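Local coordinates for protein putative mandelate racemase/muconate lactonizing enzyme (Bordetella bronchiseptica, PDB 3DDM) that is of unknown function but belongs to the mandelate racemase/muconate lactonizing enzyme family, pairing a capping domain with a TIM-type barrel, at residues E258-V263 and A283-G287; W54-N60 and Y309-G315; F93-E97 and I117-D121; R273-Q279 and A301-C306; G148-I154 and L334-N340. The protein carries 1 engineered substitution. All coordinates share one frame; numbering follows the deposited sequence.

Interaction 1: E258-V263 and A283-G287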
# COMPACT_ATOMS: atom_id res chain seq x y z
N GLU A 258 -11.29 -7.36 -9.21
CA GLU A 258 -10.24 -6.41 -9.55
C GLU A 258 -9.56 -6.00 -8.26
O GLU A 258 -8.34 -5.84 -8.21
CB GLU A 258 -10.85 -5.17 -10.21
CG GLU A 258 -10.22 -4.75 -11.52
CD GLU A 258 -8.74 -4.41 -11.40
OE1 GLU A 258 -8.40 -3.45 -10.66
OE2 GLU A 258 -7.91 -5.09 -12.06
N ASN A 259 -10.35 -5.85 -7.20
CA ASN A 259 -9.80 -5.42 -5.92
C ASN A 259 -9.96 -6.36 -4.74
O ASN A 259 -10.21 -5.92 -3.62
CB ASN A 259 -10.33 -4.04 -5.59
CG ASN A 259 -9.90 -3.03 -6.60
OD1 ASN A 259 -10.71 -2.50 -7.34
ND2 ASN A 259 -8.60 -2.79 -6.67
N ILE A 260 -9.81 -7.64 -5.01
CA ILE A 260 -9.85 -8.66 -3.98
C ILE A 260 -8.49 -9.33 -4.21
O ILE A 260 -8.16 -9.68 -5.34
CB ILE A 260 -11.01 -9.65 -4.21
CG1 ILE A 260 -12.34 -8.91 -4.11
CG2 ILE A 260 -10.97 -10.78 -3.17
CD1 ILE A 260 -13.56 -9.80 -4.35
N ALA A 261 -7.70 -9.47 -3.15
CA ALA A 261 -6.38 -10.09 -3.26
C ALA A 261 -6.16 -11.05 -2.10
O ALA A 261 -6.68 -10.84 -1.00
CB ALA A 261 -5.31 -9.03 -3.26
N GLY A 262 -5.39 -12.10 -2.33
CA GLY A 262 -5.14 -13.04 -1.25
C GLY A 262 -6.11 -14.20 -1.27
O GLY A 262 -7.27 -14.06 -1.67
N VAL A 263 -5.63 -15.35 -0.82
CA VAL A 263 -6.42 -16.57 -0.78
C VAL A 263 -7.62 -16.46 0.15
O VAL A 263 -8.72 -16.90 -0.18
CB VAL A 263 -5.54 -17.75 -0.37
CG1 VAL A 263 -4.69 -17.35 0.85
CG2 VAL A 263 -6.41 -18.96 -0.04
N ALA A 283 -2.40 -10.32 -12.83
CA ALA A 283 -1.21 -9.45 -12.82
C ALA A 283 -1.20 -8.55 -11.57
O ALA A 283 -0.20 -7.91 -11.24
CB ALA A 283 -1.15 -8.60 -14.08
N LYS A 284 -2.34 -8.50 -10.88
CA LYS A 284 -2.46 -7.69 -9.68
C LYS A 284 -2.15 -8.56 -8.46
O LYS A 284 -1.46 -8.12 -7.54
CB LYS A 284 -3.88 -7.13 -9.57
CG LYS A 284 -3.93 -5.62 -9.41
CD LYS A 284 -5.37 -5.11 -9.40
CE LYS A 284 -5.45 -3.73 -8.80
NZ LYS A 284 -6.85 -3.33 -8.50
N TRP A 285 -2.66 -9.79 -8.46
CA TRP A 285 -2.41 -10.71 -7.35
C TRP A 285 -2.30 -12.20 -7.71
O TRP A 285 -2.97 -12.71 -8.61
CB TRP A 285 -3.49 -10.57 -6.27
CG TRP A 285 -3.28 -11.58 -5.18
CD1 TRP A 285 -2.40 -11.49 -4.13
CD2 TRP A 285 -3.84 -12.91 -5.12
NE1 TRP A 285 -2.37 -12.68 -3.43
CE2 TRP A 285 -3.24 -13.57 -4.02
CE3 TRP A 285 -4.78 -13.61 -5.90
CZ2 TRP A 285 -3.55 -14.89 -3.67
CZ3 TRP A 285 -5.09 -14.92 -5.56
CH2 TRP A 285 -4.47 -15.55 -4.45
N GLY A 286 -1.43 -12.89 -6.96
CA GLY A 286 -1.23 -14.32 -7.12
C GLY A 286 -0.62 -14.87 -8.39
O GLY A 286 0.07 -15.90 -8.34
N GLY A 287 -0.86 -14.22 -9.52
CA GLY A 287 -0.32 -14.73 -10.76
C GLY A 287 -1.04 -16.03 -11.04
O GLY A 287 -2.18 -16.21 -10.61
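The indole of Trp-285 turns one face to the backbone of Ala-261 and Gly-262. Followed outward, CB of Trp-285 meets the methyl CB of Ala-261 at 3.8 Å. The ring swings to this side because CG is anti to the backbone N (chi1 176°). Across the middle of the indole, the amide N of Gly-262 stands 3.1 Å above the ring plane of Trp-285, over its centre. Further out, CZ2 of Trp-285 approaches CA of Gly-262 at 3.4 Å, and CH2 of Trp-285 comes to N of Val-263 at 3.8 Å. NE1 points to Glu-97 in a weak hydrogen bond. The positive phi of Gly-262 (93°) suits glycine, and its lack of a side chain lets the backbone come down on a flat ring. Both segments are loops following strands of the TIM-type barrel, 254-256 and 275-278, at their C-terminal ends; Gly-262 is the N-cap of helix 263-272. Lys-284 supplies the polar half. Its chain, extended beyond CG, runs past Trp-58, with which it makes a cation-pi contact, to meet Glu-258 at about a right angle. NZ of Lys-284 forms a salt bridge with OE1 of Glu-258 at 2.7 Å, from above the carboxylate plane, and bonds to the carbonyl O of Glu-258 at 2.9 Å. Gln-106 of the second subunit offers its backbone O to the same amino group.

Interaction 2: W54-N60 and Y309-G315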
# COMPACT_ATOMS: atom_id res chain seq x y z
N TRP A 54 8.88 -14.26 -19.19
CA TRP A 54 8.36 -12.90 -19.10
C TRP A 54 7.05 -12.74 -18.35
O TRP A 54 6.19 -13.62 -18.36
CB TRP A 54 8.18 -12.31 -20.50
CG TRP A 54 9.45 -12.13 -21.25
CD1 TRP A 54 10.05 -13.04 -22.08
CD2 TRP A 54 10.29 -10.98 -21.24
NE1 TRP A 54 11.21 -12.51 -22.59
CE2 TRP A 54 11.39 -11.25 -22.09
CE3 TRP A 54 10.23 -9.73 -20.59
CZ2 TRP A 54 12.41 -10.33 -22.31
CZ3 TRP A 54 11.25 -8.81 -20.82
CH2 TRP A 54 12.33 -9.12 -21.67
N GLY A 55 6.90 -11.58 -17.71
CA GLY A 55 5.68 -11.29 -16.97
C GLY A 55 5.38 -9.80 -16.95
O GLY A 55 6.15 -8.99 -17.47
N GLU A 56 4.24 -9.44 -16.36
CA GLU A 56 3.84 -8.04 -16.26
C GLU A 56 3.36 -7.74 -14.84
O GLU A 56 2.73 -8.57 -14.20
CB GLU A 56 2.70 -7.73 -17.25
CG GLU A 56 2.45 -6.24 -17.40
CD GLU A 56 1.53 -5.87 -18.57
OE1 GLU A 56 1.65 -6.47 -19.66
OE2 GLU A 56 0.69 -4.96 -18.39
N VAL A 57 3.68 -6.56 -14.34
CA VAL A 57 3.24 -6.18 -13.01
C VAL A 57 2.21 -5.07 -13.16
O VAL A 57 2.51 -4.01 -13.71
CB VAL A 57 4.40 -5.65 -12.14
CG1 VAL A 57 3.86 -5.21 -10.78
CG2 VAL A 57 5.45 -6.73 -11.96
N TRP A 58 0.99 -5.33 -12.70
CA TRP A 58 -0.09 -4.36 -12.77
C TRP A 58 0.42 -3.01 -12.27
O TRP A 58 1.13 -2.93 -11.25
CB TRP A 58 -1.25 -4.80 -11.89
CG TRP A 58 -2.44 -3.89 -11.97
CD1 TRP A 58 -3.44 -3.93 -12.90
CD2 TRP A 58 -2.72 -2.77 -11.12
NE1 TRP A 58 -4.33 -2.91 -12.69
CE2 TRP A 58 -3.92 -2.18 -11.60
CE3 TRP A 58 -2.08 -2.21 -10.01
CZ2 TRP A 58 -4.49 -1.05 -10.99
CZ3 TRP A 58 -2.65 -1.09 -9.41
CH2 TRP A 58 -3.84 -0.52 -9.91
N CYS A 59 0.05 -1.93 -12.96
CA CYS A 59 0.50 -0.62 -12.53
C CYS A 59 -0.31 0.53 -13.10
O CYS A 59 0.23 1.62 -13.30
CB CYS A 59 1.98 -0.43 -12.88
SG CYS A 59 2.30 -0.14 -14.64
N ASN A 60 -1.59 0.32 -13.35
CA ASN A 60 -2.37 1.41 -13.92
C ASN A 60 -2.48 2.60 -12.98
O ASN A 60 -2.34 3.74 -13.41
CB ASN A 60 -3.77 0.93 -14.33
CG ASN A 60 -3.74 0.11 -15.61
OD1 ASN A 60 -3.19 0.55 -16.62
ND2 ASN A 60 -4.33 -1.08 -15.57
N TYR A 309 -7.93 -7.57 -18.46
CA TYR A 309 -6.68 -6.89 -18.18
C TYR A 309 -6.63 -5.58 -18.98
O TYR A 309 -6.74 -5.58 -20.22
CB TYR A 309 -5.49 -7.79 -18.54
CG TYR A 309 -4.22 -7.26 -17.95
CD1 TYR A 309 -4.07 -7.18 -16.56
CD2 TYR A 309 -3.25 -6.68 -18.75
CE1 TYR A 309 -3.00 -6.50 -15.99
CE2 TYR A 309 -2.17 -6.00 -18.19
CZ TYR A 309 -2.05 -5.91 -16.80
OH TYR A 309 -1.05 -5.16 -16.24
N LEU A 310 -6.49 -4.46 -18.28
CA LEU A 310 -6.43 -3.16 -18.94
C LEU A 310 -5.00 -2.61 -18.99
O LEU A 310 -4.78 -1.41 -19.17
CB LEU A 310 -7.37 -2.15 -18.24
CG LEU A 310 -8.86 -2.42 -17.94
CD1 LEU A 310 -9.52 -3.21 -19.07
CD2 LEU A 310 -8.98 -3.17 -16.63
N GLY A 311 -4.02 -3.48 -18.84
CA GLY A 311 -2.64 -3.02 -18.89
C GLY A 311 -2.05 -3.27 -20.27
O GLY A 311 -2.74 -3.13 -21.28
N ALA A 312 -0.77 -3.64 -20.31
CA ALA A 312 -0.07 -3.91 -21.56
C ALA A 312 -0.36 -5.32 -22.06
O ALA A 312 -1.06 -6.09 -21.42
CB ALA A 312 1.43 -3.69 -21.37
N GLY A 313 0.23 -5.66 -23.21
CA GLY A 313 0.01 -6.95 -23.83
C GLY A 313 0.40 -8.21 -23.08
O GLY A 313 -0.33 -9.21 -23.10
N ILE A 314 1.55 -8.20 -22.41
CA ILE A 314 2.01 -9.38 -21.69
C ILE A 314 0.98 -9.86 -20.68
O ILE A 314 0.63 -11.04 -20.63
CB ILE A 314 3.35 -9.09 -20.96
CG1 ILE A 314 4.43 -8.76 -22.00
CG2 ILE A 314 3.79 -10.31 -20.16
CD1 ILE A 314 4.72 -9.89 -22.96
N GLY A 315 0.47 -8.93 -19.87
CA GLY A 315 -0.51 -9.28 -18.86
C GLY A 315 -1.79 -9.78 -19.49
O GLY A 315 -2.43 -10.68 -18.97
O HOH W 1 -1.33 -2.24 -15.74
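Glu-56 reaches from the last strand of the N-terminal domain's three-stranded sheet to the start of helix 313-325 in the TIM-type barrel, so one carboxylate joins two domains. With CG anti to the backbone N (chi1 -168°) and the chain extended, the acid group arrives where helical amides still lack partners within the helix. OE1 of Glu-56 accepts from N of Gly-315 at 2.7 Å, approached from above the carboxylate plane. OE2 of Glu-56 uses its syn lone pair for N of Ala-312, the N-cap residue, again at 2.7 Å, and also takes the hydroxyl OH of Tyr-309 at 2.8 Å. These three bonds fix the buried carboxylate, and the positive end of the helix dipole probably favours its charge. Tyr-309 turns its ring 77° from the carboxylate plane, with OE2 of Glu-56 at the ring edge. Gly-315 and Gly-311, without side chains, let the backbone come close to opposite faces of that ring. CG2 of Ile-314 packs on C of Gly-55 at 3.6 Å, and CD1 of Trp-58 touches CE1 of Tyr-309 at 4.0 Å. A water donates to OH of Tyr-309 at 3.0 Å and accepts from N of Cys-59 at 3.1 Å.

Interaction 3: F93-E97 and I117-D121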
# COMPACT_ATOMS: atom_id res chain seq x y z
N PHE A 93 6.30 -18.56 -5.21
CA PHE A 93 5.26 -17.61 -4.90
C PHE A 93 5.04 -17.58 -3.39
O PHE A 93 5.04 -16.51 -2.77
CB PHE A 93 3.97 -18.01 -5.60
CG PHE A 93 2.81 -17.14 -5.23
CD1 PHE A 93 2.83 -15.77 -5.50
CD2 PHE A 93 1.69 -17.69 -4.61
CE1 PHE A 93 1.75 -14.95 -5.14
CE2 PHE A 93 0.60 -16.88 -4.25
CZ PHE A 93 0.64 -15.51 -4.51
N ALA A 94 4.85 -18.75 -2.79
CA ALA A 94 4.63 -18.85 -1.36
C ALA A 94 5.83 -18.33 -0.57
O ALA A 94 5.68 -17.84 0.55
CB ALA A 94 4.33 -20.29 -0.97
N HIS A 95 7.02 -18.42 -1.14
CA HIS A 95 8.20 -17.96 -0.44
C HIS A 95 8.21 -16.44 -0.42
O HIS A 95 8.46 -15.83 0.62
CB HIS A 95 9.47 -18.49 -1.10
CG HIS A 95 10.73 -18.08 -0.40
ND1 HIS A 95 11.67 -17.25 -0.99
CD2 HIS A 95 11.21 -18.37 0.83
CE1 HIS A 95 12.67 -17.05 -0.15
NE2 HIS A 95 12.41 -17.72 0.96
N LEU A 96 7.90 -15.83 -1.57
CA LEU A 96 7.90 -14.38 -1.69
C LEU A 96 6.85 -13.70 -0.83
O LEU A 96 7.11 -12.63 -0.27
CB LEU A 96 7.73 -13.95 -3.15
CG LEU A 96 8.93 -14.26 -4.04
CD1 LEU A 96 8.73 -13.59 -5.38
CD2 LEU A 96 10.21 -13.77 -3.39
N GLU A 97 5.68 -14.31 -0.72
CA GLU A 97 4.63 -13.74 0.12
C GLU A 97 5.09 -13.77 1.58
O GLU A 97 5.10 -12.74 2.26
CB GLU A 97 3.31 -14.50 -0.01
CG GLU A 97 2.57 -14.25 -1.31
CD GLU A 97 1.08 -14.60 -1.23
OE1 GLU A 97 0.74 -15.77 -0.92
OE2 GLU A 97 0.23 -13.69 -1.47
N ILE A 117 4.90 -9.28 -7.03
CA ILE A 117 4.97 -10.72 -6.87
C ILE A 117 4.19 -11.42 -7.97
O ILE A 117 4.67 -12.37 -8.57
CB ILE A 117 4.46 -11.15 -5.46
CG1 ILE A 117 5.48 -10.73 -4.39
CG2 ILE A 117 4.26 -12.65 -5.40
CD1 ILE A 117 5.14 -11.19 -2.95
N ALA A 118 2.98 -10.94 -8.26
CA ALA A 118 2.17 -11.54 -9.32
C ALA A 118 2.91 -11.50 -10.67
O ALA A 118 2.91 -12.49 -11.42
CB ALA A 118 0.82 -10.82 -9.43
N GLY A 119 3.52 -10.37 -10.99
CA GLY A 119 4.25 -10.26 -12.24
C GLY A 119 5.38 -11.28 -12.33
O GLY A 119 5.60 -11.87 -13.40
N LEU A 120 6.10 -11.49 -11.23
CA LEU A 120 7.20 -12.46 -11.21
C LEU A 120 6.70 -13.90 -11.31
O LEU A 120 7.42 -14.77 -11.82
CB LEU A 120 8.05 -12.29 -9.95
CG LEU A 120 9.03 -11.11 -10.03
CD1 LEU A 120 9.77 -10.94 -8.71
CD2 LEU A 120 10.00 -11.36 -11.16
N ASP A 121 5.48 -14.17 -10.83
CA ASP A 121 4.96 -15.53 -10.93
C ASP A 121 4.60 -15.82 -12.39
O ASP A 121 4.84 -16.92 -12.89
CB ASP A 121 3.71 -15.71 -10.05
CG ASP A 121 3.29 -17.17 -9.95
OD1 ASP A 121 2.32 -17.58 -10.64
OD2 ASP A 121 3.96 -17.92 -9.18
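Ile-117 sets its methyl CG2 against the edge of the Phe-93 ring, near the ring plane, 3.4 Å from CE1 of Phe-93. Its two branches divide the work. CG2 lies anti to the backbone N while CG1 lies beside it (chi1 -72°), which sends CD1 of Ile-117 in the other direction, to CB of Leu-96 at 3.8 Å and to the carbonyl O of Leu-96 at 3.6 Å. A beta-branched residue with one longer arm suits a place facing both the ring's flank and the opposing backbone. One turn on from Ile-117, CD1 of Leu-120 meets CD1 of Leu-96 in a looser contact of 4.4 Å, and Leu-77 of helix 65-81 packs against both Ile-117 and Leu-120. At the other end, OD2 of Asp-121 comes to CB of Phe-93 at 3.6 Å, the carboxylate and ring planes standing 63° apart. OD2 of Asp-121 is also hydrogen-bonded to OG of Ser-289, on helix 287-300 of the barrel domain. CG of Glu-97 lies over a face of the Phe-93 ring from within its own helix. The helical segments run antiparallel at 162°, with axes 10.4 Å apart, as part of the helical layer of the enolase-type N-terminal capping domain.

Interaction 4: R273-Q279 and A301-C306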
# COMPACT_ATOMS: atom_id res chain seq x y z
N ARG A 273 -21.13 -15.82 -2.13
CA ARG A 273 -21.77 -15.92 -3.44
C ARG A 273 -22.61 -14.69 -3.77
O ARG A 273 -23.60 -14.78 -4.50
CB ARG A 273 -22.62 -17.20 -3.51
CG ARG A 273 -21.85 -18.48 -3.18
CD ARG A 273 -22.78 -19.67 -3.11
NE ARG A 273 -23.24 -20.06 -4.44
CZ ARG A 273 -22.52 -20.78 -5.29
NH1 ARG A 273 -21.30 -21.20 -4.94
NH2 ARG A 273 -23.00 -21.08 -6.49
N SER A 274 -22.23 -13.54 -3.21
CA SER A 274 -22.92 -12.29 -3.50
C SER A 274 -22.44 -11.92 -4.89
O SER A 274 -23.21 -11.42 -5.73
CB SER A 274 -22.52 -11.21 -2.49
OG SER A 274 -23.02 -11.53 -1.20
N LEU A 275 -21.16 -12.16 -5.14
CA LEU A 275 -20.57 -11.93 -6.45
C LEU A 275 -20.78 -13.23 -7.22
O LEU A 275 -20.43 -14.31 -6.73
CB LEU A 275 -19.07 -11.65 -6.34
CG LEU A 275 -18.64 -10.42 -5.55
CD1 LEU A 275 -17.12 -10.36 -5.49
CD2 LEU A 275 -19.21 -9.17 -6.20
N ARG A 276 -21.38 -13.17 -8.40
CA ARG A 276 -21.58 -14.39 -9.18
C ARG A 276 -20.58 -14.47 -10.33
O ARG A 276 -20.46 -15.50 -11.00
CB ARG A 276 -23.01 -14.47 -9.70
CG ARG A 276 -23.99 -14.84 -8.61
CD ARG A 276 -25.37 -15.10 -9.15
NE ARG A 276 -25.93 -16.30 -8.54
CZ ARG A 276 -25.55 -17.54 -8.82
NH1 ARG A 276 -24.60 -17.75 -9.73
NH2 ARG A 276 -26.09 -18.57 -8.19
N VAL A 277 -19.86 -13.38 -10.54
CA VAL A 277 -18.83 -13.30 -11.56
C VAL A 277 -17.57 -12.83 -10.83
O VAL A 277 -17.46 -11.66 -10.44
CB VAL A 277 -19.22 -12.28 -12.66
CG1 VAL A 277 -18.14 -12.22 -13.73
CG2 VAL A 277 -20.56 -12.68 -13.26
N MET A 278 -16.64 -13.75 -10.61
CA MET A 278 -15.40 -13.40 -9.93
C MET A 278 -14.35 -13.09 -10.98
O MET A 278 -14.18 -13.84 -11.94
CB MET A 278 -14.96 -14.53 -9.00
CG MET A 278 -15.20 -14.19 -7.51
SD MET A 278 -16.24 -15.38 -6.62
CE MET A 278 -17.74 -15.28 -7.63
N GLN A 279 -13.65 -11.98 -10.79
CA GLN A 279 -12.66 -11.47 -11.73
C GLN A 279 -11.27 -11.22 -11.17
O GLN A 279 -10.81 -10.07 -11.10
CB GLN A 279 -13.20 -10.17 -12.34
CG GLN A 279 -14.65 -10.24 -12.78
CD GLN A 279 -15.27 -8.86 -12.98
OE1 GLN A 279 -15.37 -8.07 -12.03
NE2 GLN A 279 -15.67 -8.55 -14.21
N ALA A 301 -17.76 -24.00 -8.38
CA ALA A 301 -18.82 -23.57 -7.48
C ALA A 301 -20.05 -23.08 -8.22
O ALA A 301 -20.97 -22.52 -7.61
CB ALA A 301 -18.31 -22.49 -6.55
N GLY A 302 -20.08 -23.27 -9.54
CA GLY A 302 -21.22 -22.83 -10.31
C GLY A 302 -21.28 -21.34 -10.60
O GLY A 302 -22.34 -20.80 -10.90
N LEU A 303 -20.14 -20.66 -10.52
CA LEU A 303 -20.09 -19.23 -10.79
C LEU A 303 -19.22 -18.95 -12.02
O LEU A 303 -18.47 -19.82 -12.46
CB LEU A 303 -19.53 -18.52 -9.56
CG LEU A 303 -20.30 -18.82 -8.27
CD1 LEU A 303 -19.57 -18.20 -7.09
CD2 LEU A 303 -21.72 -18.29 -8.38
N ARG A 304 -19.33 -17.74 -12.57
CA ARG A 304 -18.55 -17.37 -13.76
C ARG A 304 -17.19 -16.76 -13.41
O ARG A 304 -17.07 -15.98 -12.47
CB ARG A 304 -19.27 -16.32 -14.61
CG ARG A 304 -20.61 -16.70 -15.16
CD ARG A 304 -21.13 -15.60 -16.07
NE ARG A 304 -20.31 -15.46 -17.27
CZ ARG A 304 -20.59 -14.62 -18.26
NH1 ARG A 304 -21.66 -13.83 -18.19
NH2 ARG A 304 -19.80 -14.57 -19.34
N TYR A 305 -16.19 -17.12 -14.20
CA TYR A 305 -14.85 -16.58 -14.05
C TYR A 305 -14.57 -15.78 -15.32
O TYR A 305 -14.31 -16.34 -16.38
CB TYR A 305 -13.81 -17.69 -13.90
CG TYR A 305 -12.41 -17.22 -14.21
CD1 TYR A 305 -11.86 -16.13 -13.54
CD2 TYR A 305 -11.63 -17.88 -15.16
CE1 TYR A 305 -10.55 -15.69 -13.82
CE2 TYR A 305 -10.33 -17.45 -15.45
CZ TYR A 305 -9.79 -16.36 -14.77
OH TYR A 305 -8.50 -15.95 -15.02
N CYS A 306 -14.66 -14.45 -15.22
CA CYS A 306 -14.42 -13.59 -16.37
C CYS A 306 -13.34 -12.57 -16.09
O CYS A 306 -13.61 -11.49 -15.56
CB CYS A 306 -15.71 -12.86 -16.75
SG CYS A 306 -17.02 -13.96 -17.31
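Segments 275-278 and 304-305 run side by side as parallel strands, with Val-277 opposite Arg-304 and Met-278 opposite Tyr-305, although the first segment turns a corner at 276-277. Helix 287-300 connects them in a beta-alpha-beta unit of the TIM-type barrel. N of Arg-304 bonds to O of Arg-276 at 3.0 Å, N of Met-278 to O of Arg-304 at 2.9 Å, and N of Cys-306 more weakly to O of Met-278. Leu-303 buries the most surface in the contact. CD1 of Leu-303 meets CE of Met-278 at 3.5 Å; the flexible thioether chain bends at chi2 and chi3 to bring its methyl there. CD2 of Leu-303 lies over one face of the Arg-273 guanidinium. The side chains of Val-277 and Arg-304 lie alongside on their shared face, pointing the same way. CG1 of Val-277 touches CB of Cys-306 at 3.9 Å. Arg-304 carries its charge on to the carbonyl of Pro-332. Gly-302, with positive phi, closes helix 287-300 in a Schellman motif. Two N-H groups side by side suit arginine to gripping one carbonyl: NH2 of Arg-273 reaches O of Ala-301 at 2.7 Å and NH1 at 3.0 Å, the oxygen lying in the guanidinium plane.

Interaction 5: G148-I154 and L334-N340. Engineered in segment 334-340: Gly-336 (natural residue Glu).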
# COMPACT_ATOMS: atom_id res chain seq x y z
N GLY A 148 -13.53 -16.33 -25.62
CA GLY A 148 -14.30 -15.17 -26.01
C GLY A 148 -13.72 -13.91 -25.36
O GLY A 148 -12.97 -13.99 -24.39
N VAL A 149 -14.06 -12.74 -25.92
CA VAL A 149 -13.58 -11.47 -25.38
C VAL A 149 -14.69 -10.43 -25.41
O VAL A 149 -15.74 -10.64 -26.02
CB VAL A 149 -12.38 -10.91 -26.19
CG1 VAL A 149 -11.28 -11.93 -26.28
CG2 VAL A 149 -12.83 -10.50 -27.58
N TYR A 150 -14.45 -9.31 -24.73
CA TYR A 150 -15.41 -8.21 -24.72
C TYR A 150 -14.66 -6.88 -24.67
O TYR A 150 -13.58 -6.79 -24.10
CB TYR A 150 -16.41 -8.34 -23.54
CG TYR A 150 -15.88 -8.09 -22.13
CD1 TYR A 150 -15.39 -9.14 -21.34
CD2 TYR A 150 -15.91 -6.80 -21.57
CE1 TYR A 150 -14.95 -8.92 -20.03
CE2 TYR A 150 -15.46 -6.57 -20.27
CZ TYR A 150 -14.98 -7.63 -19.50
OH TYR A 150 -14.55 -7.39 -18.21
N ALA A 151 -15.22 -5.87 -25.31
CA ALA A 151 -14.62 -4.55 -25.32
C ALA A 151 -14.90 -4.03 -23.91
O ALA A 151 -16.06 -3.91 -23.50
CB ALA A 151 -15.29 -3.66 -26.37
N SER A 152 -13.84 -3.74 -23.18
CA SER A 152 -13.99 -3.29 -21.80
C SER A 152 -13.65 -1.84 -21.57
O SER A 152 -12.68 -1.33 -22.11
CB SER A 152 -13.12 -4.17 -20.90
OG SER A 152 -13.25 -3.79 -19.54
N GLY A 153 -14.47 -1.17 -20.76
CA GLY A 153 -14.21 0.21 -20.41
C GLY A 153 -14.54 1.31 -21.39
O GLY A 153 -13.75 2.24 -21.57
N ILE A 154 -15.71 1.22 -22.02
CA ILE A 154 -16.19 2.22 -22.96
C ILE A 154 -16.63 3.45 -22.16
O ILE A 154 -17.49 3.35 -21.29
CB ILE A 154 -17.40 1.67 -23.73
CG1 ILE A 154 -16.94 0.50 -24.60
CG2 ILE A 154 -18.07 2.77 -24.54
CD1 ILE A 154 -18.05 -0.45 -24.97
N LEU A 334 -15.44 -14.84 -20.29
CA LEU A 334 -15.06 -13.84 -21.29
C LEU A 334 -13.89 -13.01 -20.79
O LEU A 334 -13.90 -12.54 -19.65
CB LEU A 334 -16.24 -12.94 -21.63
CG LEU A 334 -17.45 -13.62 -22.27
CD1 LEU A 334 -18.34 -12.58 -22.91
CD2 LEU A 334 -16.99 -14.61 -23.33
N LEU A 335 -12.89 -12.85 -21.65
CA LEU A 335 -11.70 -12.07 -21.32
C LEU A 335 -11.96 -10.65 -21.78
O LEU A 335 -12.33 -10.42 -22.94
CB LEU A 335 -10.49 -12.67 -22.02
CG LEU A 335 -9.07 -12.10 -21.84
CD1 LEU A 335 -8.77 -11.13 -22.94
CD2 LEU A 335 -8.91 -11.46 -20.48
N GLY A 336 -11.79 -9.69 -20.87
CA GLY A 336 -12.02 -8.29 -21.20
C GLY A 336 -10.78 -7.62 -21.74
O GLY A 336 -9.69 -7.75 -21.18
N VAL A 337 -10.94 -6.90 -22.84
CA VAL A 337 -9.83 -6.21 -23.47
C VAL A 337 -10.11 -4.71 -23.46
O VAL A 337 -11.23 -4.28 -23.79
CB VAL A 337 -9.64 -6.68 -24.94
CG1 VAL A 337 -8.39 -6.08 -25.54
CG2 VAL A 337 -9.58 -8.20 -24.99
N ASP A 338 -9.10 -3.92 -23.08
CA ASP A 338 -9.22 -2.46 -23.03
C ASP A 338 -9.77 -1.93 -24.35
O ASP A 338 -9.22 -2.20 -25.41
CB ASP A 338 -7.84 -1.85 -22.78
CG ASP A 338 -7.91 -0.42 -22.27
OD1 ASP A 338 -8.90 0.29 -22.59
OD2 ASP A 338 -6.97 -0.01 -21.55
N ALA A 339 -10.84 -1.15 -24.29
CA ALA A 339 -11.45 -0.62 -25.50
C ALA A 339 -10.66 0.51 -26.15
O ALA A 339 -10.72 0.69 -27.37
CB ALA A 339 -12.87 -0.15 -25.20
N ASN A 340 -9.92 1.26 -25.34
CA ASN A 340 -9.13 2.40 -25.82
C ASN A 340 -7.80 2.02 -26.43
O ASN A 340 -7.27 0.96 -26.15
CB ASN A 340 -8.90 3.38 -24.67
CG ASN A 340 -10.21 3.85 -24.04
OD1 ASN A 340 -10.86 3.11 -23.30
ND2 ASN A 340 -10.62 5.08 -24.37
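Tyr-150 lays its ring flat over Gly-336, an engineered residue that is glutamate in the natural sequence. CA of Gly-336 sits 3.5 Å from the ring centroid of Tyr-150 and 22° off the ring normal, a CH-pi contact of the engineered form. The ring is brought inward across the neighbouring strand because CG stands between the backbone N and the carbonyl carbon (chi1 71°). At the ring edge, near its plane, lies O of Leu-334, while CB of Leu-334 touches CD1 of Tyr-150 at 3.9 Å. The hydroxyl reaches past all of these to Lys-175. On the face bearing Val-149, Leu-335 and Val-337, branched aliphatic groups lie against one another, CB of Val-149 being 4.1 Å from CG2 of Val-337; such side chains suit the layer between strands and outer helices. Five backbone bonds hold the parallel pair, among them N of Ser-152 to O of Val-337 at 2.7 Å. The last joins N of Ala-339 to O of Ser-152, just after the strand. There, OD1 of Asp-338 accepts from N of Asn-340 at 3.1 Å in an Asx turn, and OD2 forms a salt bridge with Arg-38 of the N-terminal domain. The pairing closes the TIM-type barrel: strand 146-154 also pairs with 174-177, and strand 334-338 with 304-309, while helix 313-325 covers Leu-335 and Val-337 and helix 159-169 covers Ala-151 and Ile-154.

Interactions 2, 3 and 5 are buried, whereas interactions 1 and 4 are partly exposed. Interactions 4 and 5 are parallel strand pairs of the same barrel sheet and touch through Cys-306 and Leu-334; backbone bonds dominate both. Interaction 3 instead relies on apolar packing between helices of the capping domain, about 27 Å from interaction 5 between centres. Interaction 2 joins the two domains through a buried carboxylate, and its Tyr-309 probably hydrogen-bonds by its backbone to Gly-336 of interaction 5. Interaction 1, charged at one end and aromatic at the other, lies between: O of Ala-283 probably accepts a hydrogen bond from N of Trp-58 in interaction 2, and Gly-286 packs on Phe-93 of interaction 3.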